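Local atomic coordinates of SAM-dependent O-methyltransferase (Leptospira interrogans, PDB entry 2HNK), a protein that probably transfers a methyl group from S-adenosylmethionine to an oxygen of an acceptor molecule, and is captured here with the demethylated cofactor S-adenosyl-L-homocysteine. Residues R63-G68 and S139-G144; S74-A79 and K103-N108; D180-D185 and G224-R229. One frame throughout, in Å; residues are numbered along the deposited sequence.

Interaction 1. Residues R63-G68 and S139-G144; sequences RIIEIG and SDFAFG. With SAH (S-adenosyl-L-homocysteine), chain O.
A phenylalanine ring meets a strand carbonyl edge-on: CZ of Phe141 lies only 3.1 Å from Ile64 O, which sits near the plane of the ring. The weakly positive C-H edge of an aromatic ring suits such a place, because it can approach a partly negative oxygen without replacing the backbone bonds that Ile64 makes to the neighbouring strand 87-92. Phe141 gets there because its CG stands anti to the backbone N (chi1 173°), which sends the ring from the loop 139-144 toward the strand. The same tip also touches a purely apolar group, Phe141 CZ lying 3.8 Å from Ile65 CG1.

Arg63 completes the grip by sliding past the ring in the opposite direction. Its chain is bent at chi2, and the aliphatic CD rests 3.7 Å from CD1 of Phe141, while the guanidinium and ring planes are only 21° apart. NE then donates to Phe141 O at 2.8 Å. The oxygen lies in the guanidinium plane, but the donor stands above the carbonyl plane. A long arginine suits this partly exposed strand start, since its methylenes pack while its nitrogens serve loop carbonyls; NH1 bonds to Asp85 O.

At the far end of the strand, Gly68 O accepts a bond from the SAH atom N at 3.0 Å. Gly68 has a positive phi (103°), and the ribose O4' lies close to where a CB would stand. A first parallel strand running into a glycine-containing loop at the cofactor is the hallmark of the Rossmann-like fold of SAM-dependent methyltransferases.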
loop_
_atom_site.group_PDB
_atom_site.type_symbol
_atom_site.label_atom_id
_atom_site.label_comp_id
_atom_site.label_asym_id
_atom_site.label_seq_id
_atom_site.Cartn_x
_atom_site.Cartn_y
_atom_site.Cartn_z
ATOM N N ARG C 63 -14.180 -9.747 -3.313
ATOM C CA ARG C 63 -15.023 -9.916 -2.132
ATOM C C ARG C 63 -14.364 -9.302 -0.915
ATOM O O ARG C 63 -13.344 -9.800 -0.435
ATOM C CB ARG C 63 -15.339 -11.399 -1.877
ATOM C CG ARG C 63 -16.202 -12.072 -2.956
ATOM C CD ARG C 63 -17.557 -11.369 -3.132
ATOM N NE ARG C 63 -18.383 -12.027 -4.144
ATOM C CZ ARG C 63 -18.443 -11.669 -5.424
ATOM N NH1 ARG C 63 -17.746 -10.632 -5.880
ATOM N NH2 ARG C 63 -19.226 -12.348 -6.256
ATOM N N ILE C 64 -14.961 -8.220 -0.422
ATOM C CA ILE C 64 -14.423 -7.472 0.715
ATOM C C ILE C 64 -15.366 -7.547 1.921
ATOM O O ILE C 64 -16.583 -7.531 1.758
ATOM C CB ILE C 64 -14.179 -5.978 0.337
ATOM C CG1 ILE C 64 -13.163 -5.872 -0.813
ATOM C CG2 ILE C 64 -13.735 -5.164 1.563
ATOM C CD1 ILE C 64 -12.930 -4.464 -1.309
ATOM N N ILE C 65 -14.805 -7.631 3.123
ATOM C CA ILE C 65 -15.595 -7.418 4.338
ATOM C C ILE C 65 -15.019 -6.267 5.151
ATOM O O ILE C 65 -13.847 -6.282 5.513
ATOM C CB ILE C 65 -15.715 -8.678 5.227
ATOM C CG1 ILE C 65 -16.415 -9.813 4.475
ATOM C CG2 ILE C 65 -16.467 -8.356 6.534
ATOM C CD1 ILE C 65 -16.447 -11.128 5.245
ATOM N N GLU C 66 -15.863 -5.275 5.424
ATOM C CA GLU C 66 -15.514 -4.174 6.299
ATOM C C GLU C 66 -16.135 -4.399 7.674
ATOM O O GLU C 66 -17.352 -4.533 7.796
ATOM C CB GLU C 66 -15.978 -2.842 5.694
ATOM C CG GLU C 66 -15.841 -1.649 6.633
ATOM C CD GLU C 66 -16.135 -0.341 5.946
ATOM O OE1 GLU C 66 -17.278 0.169 6.059
ATOM O OE2 GLU C 66 -15.228 0.166 5.263
ATOM N N ILE C 67 -15.282 -4.443 8.698
ATOM C CA ILE C 67 -15.713 -4.585 10.083
ATOM C C ILE C 67 -15.664 -3.204 10.734
ATOM O O ILE C 67 -14.592 -2.738 11.166
ATOM C CB ILE C 67 -14.817 -5.576 10.886
ATOM C CG1 ILE C 67 -14.666 -6.928 10.162
ATOM C CG2 ILE C 67 -15.381 -5.800 12.286
ATOM C CD1 ILE C 67 -13.413 -7.675 10.549
ATOM N N GLY C 68 -16.821 -2.553 10.800
ATOM C CA GLY C 68 -16.908 -1.190 11.312
ATOM C C GLY C 68 -17.058 -0.198 10.183
ATOM O O GLY C 68 -16.081 0.150 9.499
ATOM N N SER C 139 -26.195 -13.789 0.425
ATOM C CA SER C 139 -26.534 -14.469 -0.815
ATOM C C SER C 139 -25.947 -13.702 -2.001
ATOM O O SER C 139 -26.157 -12.482 -2.139
ATOM C CB SER C 139 -28.052 -14.618 -0.958
ATOM O OG SER C 139 -28.382 -15.185 -2.221
ATOM N N ASP C 140 -25.195 -14.430 -2.827
ATOM C CA ASP C 140 -24.506 -13.899 -4.012
ATOM C C ASP C 140 -23.291 -13.016 -3.664
ATOM O O ASP C 140 -22.759 -12.298 -4.523
ATOM C CB ASP C 140 -25.480 -13.171 -4.956
ATOM C CG ASP C 140 -25.034 -13.219 -6.414
ATOM O OD1 ASP C 140 -23.974 -13.816 -6.711
ATOM O OD2 ASP C 140 -25.746 -12.660 -7.274
ATOM N N PHE C 141 -22.863 -13.085 -2.406
ATOM C CA PHE C 141 -21.621 -12.453 -1.954
ATOM C C PHE C 141 -20.589 -13.556 -1.729
ATOM O O PHE C 141 -19.830 -13.885 -2.646
ATOM C CB PHE C 141 -21.859 -11.607 -0.686
ATOM C CG PHE C 141 -20.602 -11.050 -0.062
ATOM C CD1 PHE C 141 -19.907 -10.005 -0.666
ATOM C CD2 PHE C 141 -20.126 -11.560 1.143
ATOM C CE1 PHE C 141 -18.745 -9.490 -0.078
ATOM C CE2 PHE C 141 -18.972 -11.061 1.724
ATOM C CZ PHE C 141 -18.281 -10.018 1.116
ATOM N N ALA C 142 -20.590 -14.148 -0.533
ATOM C CA ALA C 142 -19.649 -15.218 -0.173
ATOM C C ALA C 142 -20.008 -15.802 1.188
ATOM O O ALA C 142 -20.761 -15.190 1.946
ATOM C CB ALA C 142 -18.204 -14.701 -0.170
ATOM N N PHE C 143 -19.479 -16.990 1.484
ATOM C CA PHE C 143 -19.624 -17.611 2.802
ATOM C C PHE C 143 -18.613 -18.728 3.010
ATOM O O PHE C 143 -17.975 -19.182 2.061
ATOM C CB PHE C 143 -21.056 -18.113 3.048
ATOM C CG PHE C 143 -21.450 -19.276 2.193
ATOM C CD1 PHE C 143 -21.333 -20.583 2.674
ATOM C CD2 PHE C 143 -21.948 -19.073 0.908
ATOM C CE1 PHE C 143 -21.697 -21.667 1.881
ATOM C CE2 PHE C 143 -22.320 -20.152 0.105
ATOM C CZ PHE C 143 -22.196 -21.455 0.595
ATOM N N GLY C 144 -18.464 -19.158 4.257
ATOM C CA GLY C 144 -17.545 -20.246 4.591
ATOM C C GLY C 144 -16.111 -19.771 4.696
ATOM O O GLY C 144 -15.801 -18.642 4.312
HETATM N N SAH O . -14.845 2.757 8.575
HETATM C CA SAH O . -15.514 3.974 9.129
HETATM C CB SAH O . -15.059 4.213 10.570
HETATM C CG SAH O . -15.461 3.104 11.545
HETATM S SD SAH O . -15.780 3.805 13.178
HETATM C C SAH O . -15.325 5.234 8.268
HETATM O O SAH O . -15.918 6.284 8.536
HETATM O OXT SAH O . -14.584 5.239 7.287
HETATM C "C5'" SAH O . -16.221 2.221 13.941
HETATM C "C4'" SAH O . -17.646 1.742 13.681
HETATM O "O4'" SAH O . -17.753 0.401 14.112
HETATM C "C3'" SAH O . -18.692 2.537 14.445
HETATM O "O3'" SAH O . -19.667 2.985 13.533
HETATM C "C2'" SAH O . -19.330 1.570 15.422
HETATM O "O2'" SAH O . -20.732 1.739 15.449
HETATM C "C1'" SAH O . -18.947 0.210 14.847
HETATM N N9 SAH O . -18.794 -0.852 15.867
HETATM C C8 SAH O . -18.431 -0.732 17.190
HETATM N N7 SAH O . -18.431 -1.966 17.754
HETATM C C5 SAH O . -18.784 -2.873 16.812
HETATM C C6 SAH O . -18.944 -4.259 16.832
HETATM N N6 SAH O . -18.738 -4.955 17.944
HETATM N N1 SAH O . -19.331 -4.921 15.681
HETATM C C2 SAH O . -19.552 -4.219 14.509
HETATM N N3 SAH O . -19.392 -2.846 14.493
HETATM C C4 SAH O . -19.019 -2.184 15.623
#

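Interaction 2. Residues S74-A79 and K103-N108; sequences SSLCFA and KYWKEN. With SAH (S-adenosyl-L-homocysteine), chain O.
Ser75 OG is gripped by two hydrogen bonds: it accepts from Trp105 NE1 at 2.9 Å and donates its own hydrogen to the carbonyl of Gly72, one turn back. The indole bond joins two neighbouring helices of the Rossmann-like sandwich, 73-81 and 95-107, which follow adjacent parallel strands; the bond to Gly72 O fixes the hydroxyl on its own side. Their short segments run nearly side by side, the axes 29° apart and 10.3 Å at closest approach. Serine suits this buried place because one small hydroxyl can serve both partners. OG takes the crowded position between backbone N and carbonyl carbon (chi1 64°), and it lies close to the indole plane, so the N-H reaches it at the ring edge.

Leu76 packs beside this bond. Its CD1 meets the same edge of the indole, 3.6 Å from Trp105 CD1, and its CD2 packs 3.9 Å from Tyr104 CB. The branched leucine thus touches Tyr104 and Trp105, and Asn108 just beyond them, while the tyrosine hydroxyl leads away to Glu33.

Ser74, on the cofactor side, holds the amino acid end of SAH: its backbone N donates to OXT, and its OG accepts from the SAH atom N at 3.0 Å. The N-terminal turn of the helix would be expected to favour the carboxylate. Asn108, just past the end of helix 95-107, turns ND2 back to Tyr104 O, 2.7 Å away, an oxygen that also accepts from Asn108 N.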
loop_
_atom_site.group_PDB
_atom_site.type_symbol
_atom_site.label_atom_id
_atom_site.label_comp_id
_atom_site.label_asym_id
_atom_site.label_seq_id
_atom_site.Cartn_x
_atom_site.Cartn_y
_atom_site.Cartn_z
ATOM N N SER C 74 -15.171 4.870 4.128
ATOM C CA SER C 74 -14.258 3.851 3.639
ATOM C C SER C 74 -14.968 2.860 2.725
ATOM O O SER C 74 -14.414 2.458 1.699
ATOM C CB SER C 74 -13.543 3.132 4.797
ATOM O OG SER C 74 -14.443 2.461 5.658
ATOM N N SER C 75 -16.202 2.493 3.082
ATOM C CA SER C 75 -17.014 1.572 2.265
ATOM C C SER C 75 -17.282 2.172 0.885
ATOM O O SER C 75 -17.308 1.460 -0.109
ATOM C CB SER C 75 -18.331 1.200 2.973
ATOM O OG SER C 75 -19.163 2.331 3.150
ATOM N N LEU C 76 -17.464 3.489 0.851
ATOM C CA LEU C 76 -17.613 4.256 -0.389
ATOM C C LEU C 76 -16.357 4.135 -1.254
ATOM O O LEU C 76 -16.453 3.979 -2.470
ATOM C CB LEU C 76 -17.867 5.717 -0.036
ATOM C CG LEU C 76 -18.960 6.592 -0.646
ATOM C CD1 LEU C 76 -20.266 5.843 -0.933
ATOM C CD2 LEU C 76 -19.193 7.798 0.281
ATOM N N CYS C 77 -15.184 4.174 -0.617
ATOM C CA CYS C 77 -13.913 4.006 -1.324
ATOM C C CYS C 77 -13.720 2.589 -1.846
ATOM O O CYS C 77 -13.337 2.405 -2.994
ATOM C CB CYS C 77 -12.729 4.404 -0.438
ATOM S SG CYS C 77 -12.807 6.115 0.058
ATOM N N PHE C 78 -13.972 1.595 -0.996
ATOM C CA PHE C 78 -13.926 0.201 -1.416
ATOM C C PHE C 78 -14.917 -0.084 -2.541
ATOM O O PHE C 78 -14.546 -0.705 -3.532
ATOM C CB PHE C 78 -14.218 -0.743 -0.247
ATOM C CG PHE C 78 -13.112 -0.820 0.770
ATOM C CD1 PHE C 78 -13.352 -0.487 2.100
ATOM C CD2 PHE C 78 -11.834 -1.232 0.401
ATOM C CE1 PHE C 78 -12.335 -0.557 3.057
ATOM C CE2 PHE C 78 -10.806 -1.299 1.345
ATOM C CZ PHE C 78 -11.066 -0.964 2.683
ATOM N N ALA C 79 -16.160 0.382 -2.385
ATOM C CA ALA C 79 -17.232 0.088 -3.340
ATOM C C ALA C 79 -16.957 0.656 -4.724
ATOM O O ALA C 79 -17.198 -0.028 -5.720
ATOM C CB ALA C 79 -18.605 0.549 -2.815
ATOM N N LYS C 103 -27.355 6.471 2.630
ATOM C CA LYS C 103 -27.645 7.734 1.968
ATOM C C LYS C 103 -26.577 8.030 0.903
ATOM O O LYS C 103 -26.899 8.378 -0.230
ATOM C CB LYS C 103 -27.717 8.862 2.996
ATOM C CG LYS C 103 -27.900 10.242 2.396
ATOM C CD LYS C 103 -27.629 11.305 3.426
ATOM C CE LYS C 103 -27.632 12.668 2.788
ATOM N NZ LYS C 103 -27.560 13.743 3.818
ATOM N N TYR C 104 -25.308 7.851 1.262
ATOM C CA TYR C 104 -24.206 8.149 0.339
ATOM C C TYR C 104 -23.928 7.043 -0.668
ATOM O O TYR C 104 -23.563 7.337 -1.802
ATOM C CB TYR C 104 -22.956 8.598 1.098
ATOM C CG TYR C 104 -23.160 9.973 1.665
ATOM C CD1 TYR C 104 -23.685 10.146 2.950
ATOM C CD2 TYR C 104 -22.891 11.114 0.893
ATOM C CE1 TYR C 104 -23.911 11.420 3.465
ATOM C CE2 TYR C 104 -23.119 12.389 1.395
ATOM C CZ TYR C 104 -23.632 12.535 2.682
ATOM O OH TYR C 104 -23.850 13.798 3.186
ATOM N N TRP C 105 -24.121 5.786 -0.272
ATOM C CA TRP C 105 -24.095 4.683 -1.231
ATOM C C TRP C 105 -25.093 4.943 -2.379
ATOM O O TRP C 105 -24.757 4.772 -3.561
ATOM C CB TRP C 105 -24.438 3.350 -0.559
ATOM C CG TRP C 105 -23.544 2.939 0.576
ATOM C CD1 TRP C 105 -22.260 3.357 0.819
ATOM C CD2 TRP C 105 -23.852 1.978 1.597
ATOM N NE1 TRP C 105 -21.760 2.729 1.932
ATOM C CE2 TRP C 105 -22.711 1.878 2.431
ATOM C CE3 TRP C 105 -24.979 1.197 1.891
ATOM C CZ2 TRP C 105 -22.669 1.032 3.550
ATOM C CZ3 TRP C 105 -24.942 0.357 3.005
ATOM C CH2 TRP C 105 -23.789 0.278 3.820
ATOM N N LYS C 106 -26.310 5.360 -2.011
ATOM C CA LYS C 106 -27.361 5.657 -2.983
ATOM C C LYS C 106 -27.012 6.858 -3.850
ATOM O O LYS C 106 -27.191 6.809 -5.067
ATOM C CB LYS C 106 -28.713 5.869 -2.294
ATOM C CG LYS C 106 -29.914 5.828 -3.242
ATOM C CD LYS C 106 -31.240 5.957 -2.488
ATOM C CE LYS C 106 -31.581 4.712 -1.647
ATOM N NZ LYS C 106 -31.853 3.497 -2.479
ATOM N N GLU C 107 -26.513 7.924 -3.221
ATOM C CA GLU C 107 -26.034 9.118 -3.939
ATOM C C GLU C 107 -25.011 8.770 -5.016
ATOM O O GLU C 107 -24.957 9.407 -6.065
ATOM C CB GLU C 107 -25.407 10.127 -2.974
ATOM C CG GLU C 107 -26.400 11.068 -2.302
ATOM C CD GLU C 107 -25.730 12.284 -1.642
ATOM O OE1 GLU C 107 -24.586 12.627 -2.021
ATOM O OE2 GLU C 107 -26.355 12.902 -0.749
ATOM N N ASN C 108 -24.206 7.751 -4.749
ATOM C CA ASN C 108 -23.126 7.378 -5.641
ATOM C C ASN C 108 -23.447 6.160 -6.502
ATOM O O ASN C 108 -22.587 5.680 -7.240
ATOM C CB ASN C 108 -21.838 7.185 -4.834
ATOM C CG ASN C 108 -21.312 8.494 -4.272
ATOM O OD1 ASN C 108 -20.676 9.271 -4.978
ATOM N ND2 ASN C 108 -21.586 8.748 -3.005
HETATM N N SAH O . -14.845 2.757 8.575
HETATM C CA SAH O . -15.514 3.974 9.129
HETATM C CB SAH O . -15.059 4.213 10.570
HETATM C CG SAH O . -15.461 3.104 11.545
HETATM S SD SAH O . -15.780 3.805 13.178
HETATM C C SAH O . -15.325 5.234 8.268
HETATM O O SAH O . -15.918 6.284 8.536
HETATM O OXT SAH O . -14.584 5.239 7.287
HETATM C "C5'" SAH O . -16.221 2.221 13.941
HETATM C "C4'" SAH O . -17.646 1.742 13.681
HETATM O "O4'" SAH O . -17.753 0.401 14.112
HETATM C "C3'" SAH O . -18.692 2.537 14.445
HETATM O "O3'" SAH O . -19.667 2.985 13.533
HETATM C "C2'" SAH O . -19.330 1.570 15.422
HETATM O "O2'" SAH O . -20.732 1.739 15.449
HETATM C "C1'" SAH O . -18.947 0.210 14.847
HETATM N N9 SAH O . -18.794 -0.852 15.867
HETATM C C8 SAH O . -18.431 -0.732 17.190
HETATM N N7 SAH O . -18.431 -1.966 17.754
HETATM C C5 SAH O . -18.784 -2.873 16.812
HETATM C C6 SAH O . -18.944 -4.259 16.832
HETATM N N6 SAH O . -18.738 -4.955 17.944
HETATM N N1 SAH O . -19.331 -4.921 15.681
HETATM C C2 SAH O . -19.552 -4.219 14.509
HETATM N N3 SAH O . -19.392 -2.846 14.493
HETATM C C4 SAH O . -19.019 -2.184 15.623
#

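Interaction 3. Residues D180-D185 and G224-R229; sequences DNVLWD and GVSLVR. With SO4 (sulfate ion), chain M.
Asp180 and Asn181 stand at the C-terminal end of strand 175-180, beside the SAH pocket, and with the nearby Asp154 they match the Asp-Asp-Asn set that binds a divalent cation in relatives such as catechol O-methyltransferase. The contact joins the loop that follows them to the start of strand 225-230, the antiparallel neighbour in the sheet.

Gly224 is where the loop packs closest. Its phi of 90° is readily adopted by glycine, and a CB here would fall 2.6 Å from Leu183 CG. Without one, the loop closes directly onto the backbone: Val182 CG2 lies 3.3 Å from Gly224 C, and Leu183 CD1 lies 3.8 Å from Gly224 CA. A beta-branched valine suits the spot, because its CG2 presses on the glycine peptide while CG1 lies 3.7 Å from Ser226 OG. Val182 also has a weak backbone bond, its N donating to Gly224 O at 3.4 Å. The segment Asn181 to Trp184 forms a type I turn, and Asn181 enters it with a positive phi that asparagine tolerates well.

A water donates both to Gly224 O and, at 2.7 Å, to Asp180 OD1, so it bridges the carboxylate to the backbone just before strand 225-230. Asn181 ND2 is held by Asp223, and its OD1 by Lys157. At the far end of the strand, Arg229 NH1 donates to sulfate O1 at 2.8 Å; the ion, probably from the crystallisation liquor, is shared with Lys57 of the second subunit.

Asp180 OD2 and Asn181 OD1, two acceptors, lie 3.0 Å apart, and the carboxylates of Asp154 and Glu48 are close to Asp180. Such crowding would probably raise Asp180's proton affinity or favour a cation, consistent with a metal site like that of the relatives.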
loop_
_atom_site.group_PDB
_atom_site.type_symbol
_atom_site.label_atom_id
_atom_site.label_comp_id
_atom_site.label_asym_id
_atom_site.label_seq_id
_atom_site.Cartn_x
_atom_site.Cartn_y
_atom_site.Cartn_z
ATOM N N ASP C 180 -7.007 -0.699 10.634
ATOM C CA ASP C 180 -6.990 0.723 10.965
ATOM C C ASP C 180 -6.646 0.993 12.442
ATOM O O ASP C 180 -6.870 0.139 13.301
ATOM C CB ASP C 180 -8.352 1.344 10.621
ATOM C CG ASP C 180 -8.259 2.837 10.337
ATOM O OD1 ASP C 180 -7.312 3.238 9.617
ATOM O OD2 ASP C 180 -9.126 3.605 10.836
ATOM N N ASN C 181 -6.112 2.191 12.721
ATOM C CA ASN C 181 -5.868 2.677 14.097
ATOM C C ASN C 181 -4.800 1.921 14.889
ATOM O O ASN C 181 -4.797 1.958 16.123
ATOM C CB ASN C 181 -7.172 2.712 14.920
ATOM C CG ASN C 181 -8.180 3.715 14.391
ATOM O OD1 ASN C 181 -9.209 3.338 13.826
ATOM N ND2 ASN C 181 -7.893 4.990 14.571
ATOM N N VAL C 182 -3.881 1.272 14.184
ATOM C CA VAL C 182 -2.891 0.398 14.816
ATOM C C VAL C 182 -1.857 1.146 15.668
ATOM O O VAL C 182 -1.116 0.532 16.432
ATOM C CB VAL C 182 -2.200 -0.569 13.794
ATOM C CG1 VAL C 182 -3.201 -1.606 13.254
ATOM C CG2 VAL C 182 -1.521 0.193 12.651
ATOM N N LEU C 183 -1.822 2.470 15.550
ATOM C CA LEU C 183 -0.923 3.281 16.378
ATOM C C LEU C 183 -1.659 3.993 17.520
ATOM O O LEU C 183 -1.030 4.466 18.459
ATOM C CB LEU C 183 -0.110 4.256 15.521
ATOM C CG LEU C 183 0.898 3.584 14.570
ATOM C CD1 LEU C 183 1.602 4.603 13.704
ATOM C CD2 LEU C 183 1.915 2.730 15.334
ATOM N N TRP C 184 -2.988 4.046 17.423
ATOM C CA TRP C 184 -3.858 4.596 18.470
ATOM C C TRP C 184 -3.305 5.894 19.068
ATOM O O TRP C 184 -2.992 5.972 20.263
ATOM C CB TRP C 184 -4.118 3.531 19.538
ATOM C CG TRP C 184 -5.445 3.610 20.246
ATOM C CD1 TRP C 184 -5.666 3.370 21.574
ATOM C CD2 TRP C 184 -6.730 3.927 19.682
ATOM N NE1 TRP C 184 -6.991 3.523 21.873
ATOM C CE2 TRP C 184 -7.671 3.861 20.734
ATOM C CE3 TRP C 184 -7.177 4.260 18.393
ATOM C CZ2 TRP C 184 -9.040 4.121 20.540
ATOM C CZ3 TRP C 184 -8.534 4.517 18.199
ATOM C CH2 TRP C 184 -9.450 4.442 19.269
ATOM N N ASP C 185 -3.172 6.899 18.203
ATOM C CA ASP C 185 -2.635 8.222 18.542
ATOM C C ASP C 185 -1.289 8.146 19.266
ATOM O O ASP C 185 -0.942 9.016 20.065
ATOM C CB ASP C 185 -3.668 9.027 19.341
ATOM C CG ASP C 185 -3.483 10.527 19.202
ATOM O OD1 ASP C 185 -3.039 11.008 18.138
ATOM O OD2 ASP C 185 -3.792 11.232 20.171
ATOM N N GLY C 224 -2.007 5.050 11.735
ATOM C CA GLY C 224 -1.365 3.754 11.536
ATOM C C GLY C 224 -2.283 2.837 10.754
ATOM O O GLY C 224 -3.457 2.685 11.089
ATOM N N VAL C 225 -1.757 2.250 9.684
ATOM C CA VAL C 225 -2.507 1.264 8.905
ATOM C C VAL C 225 -1.612 0.054 8.640
ATOM O O VAL C 225 -0.554 0.183 8.008
ATOM C CB VAL C 225 -3.045 1.844 7.567
ATOM C CG1 VAL C 225 -3.837 0.790 6.822
ATOM C CG2 VAL C 225 -3.924 3.081 7.798
ATOM N N SER C 226 -2.029 -1.109 9.139
ATOM C CA SER C 226 -1.286 -2.340 8.933
ATOM C C SER C 226 -1.793 -3.083 7.735
ATOM O O SER C 226 -2.994 -3.315 7.596
ATOM C CB SER C 226 -1.345 -3.253 10.156
ATOM O OG SER C 226 -0.395 -2.843 11.111
ATOM N N LEU C 227 -0.861 -3.446 6.865
ATOM C CA LEU C 227 -1.154 -4.299 5.728
ATOM C C LEU C 227 -0.716 -5.691 6.128
ATOM O O LEU C 227 0.476 -5.943 6.304
ATOM C CB LEU C 227 -0.403 -3.806 4.488
ATOM C CG LEU C 227 -0.724 -2.362 4.069
ATOM C CD1 LEU C 227 0.049 -1.960 2.829
ATOM C CD2 LEU C 227 -2.236 -2.164 3.867
ATOM N N VAL C 228 -1.692 -6.573 6.313
ATOM C CA VAL C 228 -1.441 -7.930 6.804
ATOM C C VAL C 228 -1.861 -8.954 5.747
ATOM O O VAL C 228 -3.055 -9.215 5.544
ATOM C CB VAL C 228 -2.180 -8.208 8.145
ATOM C CG1 VAL C 228 -1.806 -9.564 8.701
ATOM C CG2 VAL C 228 -1.887 -7.129 9.169
ATOM N N ARG C 229 -0.875 -9.538 5.081
ATOM C CA ARG C 229 -1.153 -10.494 4.018
ATOM C C ARG C 229 -1.041 -11.937 4.501
ATOM O O ARG C 229 -0.017 -12.336 5.043
ATOM C CB ARG C 229 -0.235 -10.249 2.813
ATOM C CG ARG C 229 -0.574 -11.096 1.605
ATOM C CD ARG C 229 0.533 -11.046 0.567
ATOM N NE ARG C 229 0.402 -12.132 -0.406
ATOM C CZ ARG C 229 1.012 -13.311 -0.315
ATOM N NH1 ARG C 229 1.819 -13.586 0.706
ATOM N NH2 ARG C 229 0.815 -14.221 -1.256
HETATM S S SO4 M . 4.076 -16.398 0.115
HETATM O O1 SO4 M . 2.693 -16.258 0.542
HETATM O O2 SO4 M . 4.942 -15.554 0.932
HETATM O O3 SO4 M . 4.466 -17.786 0.276
HETATM O O4 SO4 M . 4.196 -15.987 -1.271
HETATM O O HOH W 1 -5.382 4.626 10.865
#

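In the fold
From the N terminus, strand 63-67 opens the loop of interaction 1, which closes only at the segment 139-144, past helix 121-130. Interaction 2 begins and ends within that span, pairing the helix that follows the first strand with the helix that follows its neighbour 87-92. The two contacts touch where Glu66 OE2 meets Ser74 OG, and both hold SAH. Interaction 3 comes later in series, on the other side of the chain's centre. Interaction 1 fastens a loop to a central strand, interaction 2 joins two helices, and interaction 3 joins the end of strand 175-180 and its following loop to the start of antiparallel strand 225-230 of the same sheet.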